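Local atomic coordinates of putative N-acetylmuramoyl-L-alanine amidase,autolysin cwp6 (Peptoclostridium difficile, PDB entry 5J72), a protein that probably hydrolyses the amide bond between N-acetylmuramic acid and L-alanine in peptidoglycan as a zinc-dependent autolysin carried on a cell wall-anchoring module. Residues K452-D457 against K495-V500. Numbering follows the deposited sequence.
Sequences KTVVID and KGINVV
Val454 and Ile456 of 452-457 grip Asn498 and Val500 of 495-500 through parallel beta-sheet pairing, which sets 498-501 as an outermost strand of the six-stranded sheet in the zinc amidase domain. The strand axes approach to 4.7 Å, with 29° between their directions. Four backbone hydrogen bonds define the register. Asn498 N donates to Lys452 O and Val454 N to Asn498 O, the latter at 2.8 Å. Val500 N then bonds Val454 O, and Ile456 N reaches Val500 O at 3.0 Å.

On the face of Val454 and Val499 the side-chain contacts are apolar. Ile456 CG1 packs against Val499 CG1 at 3.5 Å; with Val499 CG1 anti to its backbone N (chi1 -176°), that methyl lies close to both Ile456 and Val454 O. One step back, Val454 CG2 meets Ile497 CG2 at 3.7 Å.

Thr453, Val455, Asn498 and Val500 occupy the opposite face. Asn498 CB lies 3.4 Å from Lys452 O, with Thr453 OG1 beside that CB, and Val455 CG2 comes near Val500 CB.

Helix 619-637 covers Val454 and Ile456 through Ile633, while helix 477-494 packs on Ile456 and Val499, as expected for the helix of a right-handed beta-alpha-beta crossover. That helix ends in a Schellman motif with Gly496, at positive phi, as C-prime residue. Just before the two strands begin, a water accepts from Lys452 N, and its oxygen lies 3.1 Å from Gly496 O, to which it donates.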
ATOM      1  N   LYS A 452     -12.280  -6.587  23.913  1.00 59.65           N
ATOM      2  CA  LYS A 452     -11.654  -7.876  24.171  1.00 47.69           C
ATOM      3  C   LYS A 452     -10.238  -7.931  23.550  1.00 41.90           C
ATOM      4  O   LYS A 452     -10.000  -7.293  22.509  1.00 39.37           O
ATOM      5  CB  LYS A 452     -12.554  -8.973  23.586  1.00 42.40           C
ATOM      6  CG  LYS A 452     -13.974  -8.938  24.186  1.00 48.42           C
ATOM      7  CD  LYS A 452     -13.958  -9.092  25.730  1.00 50.65           C
ATOM      8  CE  LYS A 452     -15.342  -8.846  26.336  1.00 54.41           C
ATOM      9  NZ  LYS A 452     -15.470  -9.549  27.644  1.00 60.69           N
ATOM     10  N   THR A 453      -9.305  -8.659  24.200  1.00 35.90           N
ATOM     11  CA  THR A 453      -7.940  -8.830  23.721  1.00 34.91           C
ATOM     12  C   THR A 453      -7.596 -10.313  23.570  1.00 33.94           C
ATOM     13  O   THR A 453      -7.860 -11.100  24.471  1.00 31.28           O
ATOM     14  CB  THR A 453      -6.972  -8.208  24.680  1.00 38.40           C
ATOM     15  OG1 THR A 453      -7.256  -6.804  24.708  1.00 40.78           O
ATOM     16  CG2 THR A 453      -5.502  -8.434  24.265  1.00 37.73           C
ATOM     17  N   VAL A 454      -7.014 -10.693  22.436  1.00 28.66           N
ATOM     18  CA  VAL A 454      -6.650 -12.096  22.192  1.00 25.07           C
ATOM     19  C   VAL A 454      -5.168 -12.099  21.799  1.00 26.35           C
ATOM     20  O   VAL A 454      -4.709 -11.180  21.126  1.00 25.32           O
ATOM     21  CB  VAL A 454      -7.495 -12.658  21.026  1.00 25.89           C
ATOM     22  CG1 VAL A 454      -7.004 -14.025  20.607  1.00 26.07           C
ATOM     23  CG2 VAL A 454      -8.966 -12.764  21.438  1.00 26.02           C
ATOM     24  N   VAL A 455      -4.443 -13.117  22.217  1.00 22.70           N
ATOM     25  CA  VAL A 455      -3.065 -13.274  21.788  1.00 19.77           C
ATOM     26  C   VAL A 455      -3.124 -14.442  20.835  1.00 21.52           C
ATOM     27  O   VAL A 455      -3.691 -15.496  21.141  1.00 21.37           O
ATOM     28  CB  VAL A 455      -2.107 -13.515  22.937  1.00 21.10           C
ATOM     29  CG1 VAL A 455      -0.720 -13.976  22.412  1.00 21.47           C
ATOM     30  CG2 VAL A 455      -1.938 -12.242  23.780  1.00 17.89           C
ATOM     31  N   ILE A 456      -2.557 -14.253  19.602  1.00 21.39           N
ATOM     32  CA  ILE A 456      -2.508 -15.308  18.598  1.00 18.44           C
ATOM     33  C   ILE A 456      -1.019 -15.735  18.492  1.00 19.45           C
ATOM     34  O   ILE A 456      -0.156 -14.882  18.333  1.00 19.44           O
ATOM     35  CB  ILE A 456      -2.997 -14.751  17.232  1.00 19.84           C
ATOM     36  CG1 ILE A 456      -4.527 -14.359  17.309  1.00 17.93           C
ATOM     37  CG2 ILE A 456      -2.784 -15.780  16.149  1.00 21.03           C
ATOM     38  CD1 ILE A 456      -5.406 -15.644  17.618  1.00 20.19           C
ATOM     39  N   ASP A 457      -0.759 -17.047  18.567  1.00 18.79           N
ATOM     40  CA  ASP A 457       0.625 -17.537  18.526  1.00 17.90           C
ATOM     41  C   ASP A 457       0.851 -18.562  17.414  1.00 19.88           C
ATOM     42  O   ASP A 457       0.480 -19.734  17.531  1.00 19.69           O
ATOM     43  CB  ASP A 457       0.922 -18.172  19.931  1.00 19.11           C
ATOM     44  CG  ASP A 457       2.266 -18.890  19.993  1.00 23.59           C
ATOM     45  OD1 ASP A 457       3.266 -18.298  19.553  1.00 23.58           O
ATOM     46  OD2 ASP A 457       2.298 -20.071  20.483  1.00 22.97           O
ATOM     47  N   LYS A 495     -13.632  -7.397  13.566  1.00 31.19           N
ATOM     48  CA  LYS A 495     -14.810  -7.426  14.469  1.00 27.38           C
ATOM     49  C   LYS A 495     -14.537  -6.611  15.714  1.00 29.18           C
ATOM     50  O   LYS A 495     -15.285  -6.727  16.678  1.00 31.22           O
ATOM     51  CB  LYS A 495     -15.149  -8.878  14.837  1.00 25.14           C
ATOM     52  CG  LYS A 495     -15.456  -9.706  13.604  1.00 23.11           C
ATOM     53  CD  LYS A 495     -16.501  -8.981  12.777  1.00 31.76           C
ATOM     54  CE  LYS A 495     -17.366  -9.969  12.074  1.00 41.63           C
ATOM     55  NZ  LYS A 495     -17.114  -9.971  10.626  1.00 50.93           N
ATOM     56  N   GLY A 496     -13.486  -5.785  15.735  1.00 26.27           N
ATOM     57  CA  GLY A 496     -13.244  -4.925  16.888  1.00 28.86           C
ATOM     58  C   GLY A 496     -12.552  -5.573  18.077  1.00 33.67           C
ATOM     59  O   GLY A 496     -12.563  -5.013  19.167  1.00 33.31           O
ATOM     60  N   ILE A 497     -11.933  -6.769  17.891  1.00 30.79           N
ATOM     61  CA  ILE A 497     -11.219  -7.422  18.992  1.00 27.15           C
ATOM     62  C   ILE A 497      -9.727  -7.060  18.873  1.00 28.09           C
ATOM     63  O   ILE A 497      -9.213  -7.089  17.772  1.00 29.72           O
ATOM     64  CB  ILE A 497     -11.492  -8.983  18.893  1.00 27.63           C
ATOM     65  CG1 ILE A 497     -12.984  -9.272  19.282  1.00 28.23           C
ATOM     66  CG2 ILE A 497     -10.533  -9.768  19.839  1.00 26.89           C
ATOM     67  CD1 ILE A 497     -13.635 -10.552  18.674  1.00 28.14           C
ATOM     68  N   ASN A 498      -9.077  -6.695  19.933  1.00 26.70           N
ATOM     69  CA  ASN A 498      -7.668  -6.361  19.914  1.00 29.93           C
ATOM     70  C   ASN A 498      -6.858  -7.626  19.821  1.00 32.85           C
ATOM     71  O   ASN A 498      -7.134  -8.549  20.577  1.00 29.62           O
ATOM     72  CB  ASN A 498      -7.279  -5.655  21.194  1.00 38.05           C
ATOM     73  CG  ASN A 498      -8.120  -4.430  21.395  1.00 52.90           C
ATOM     74  OD1 ASN A 498      -8.595  -4.190  22.514  1.00 58.10           O
ATOM     75  ND2 ASN A 498      -8.406  -3.663  20.337  1.00 55.22           N
ATOM     76  N   VAL A 499      -5.847  -7.663  18.938  1.00 30.55           N
ATOM     77  CA  VAL A 499      -5.049  -8.862  18.785  1.00 28.55           C
ATOM     78  C   VAL A 499      -3.627  -8.562  18.889  1.00 28.76           C
ATOM     79  O   VAL A 499      -3.163  -7.619  18.249  1.00 27.95           O
ATOM     80  CB  VAL A 499      -5.310  -9.532  17.419  1.00 26.42           C
ATOM     81  CG1 VAL A 499      -4.533 -10.859  17.311  1.00 26.91           C
ATOM     82  CG2 VAL A 499      -6.785  -9.796  17.241  1.00 24.88           C
ATOM     83  N   VAL A 500      -2.902  -9.326  19.701  1.00 26.64           N
ATOM     84  CA  VAL A 500      -1.449  -9.177  19.734  1.00 25.57           C
ATOM     85  C   VAL A 500      -0.897 -10.494  19.161  1.00 25.63           C
ATOM     86  O   VAL A 500      -1.260 -11.562  19.671  1.00 23.99           O
ATOM     87  CB  VAL A 500      -0.872  -8.988  21.176  1.00 27.91           C
ATOM     88  CG1 VAL A 500       0.641  -8.987  21.121  1.00 31.34           C
ATOM     89  CG2 VAL A 500      -1.375  -7.672  21.826  1.00 30.21           C
TER
HETATM   90  O   HOH W   1     -13.897  -6.327  21.587  1.00 49.24           O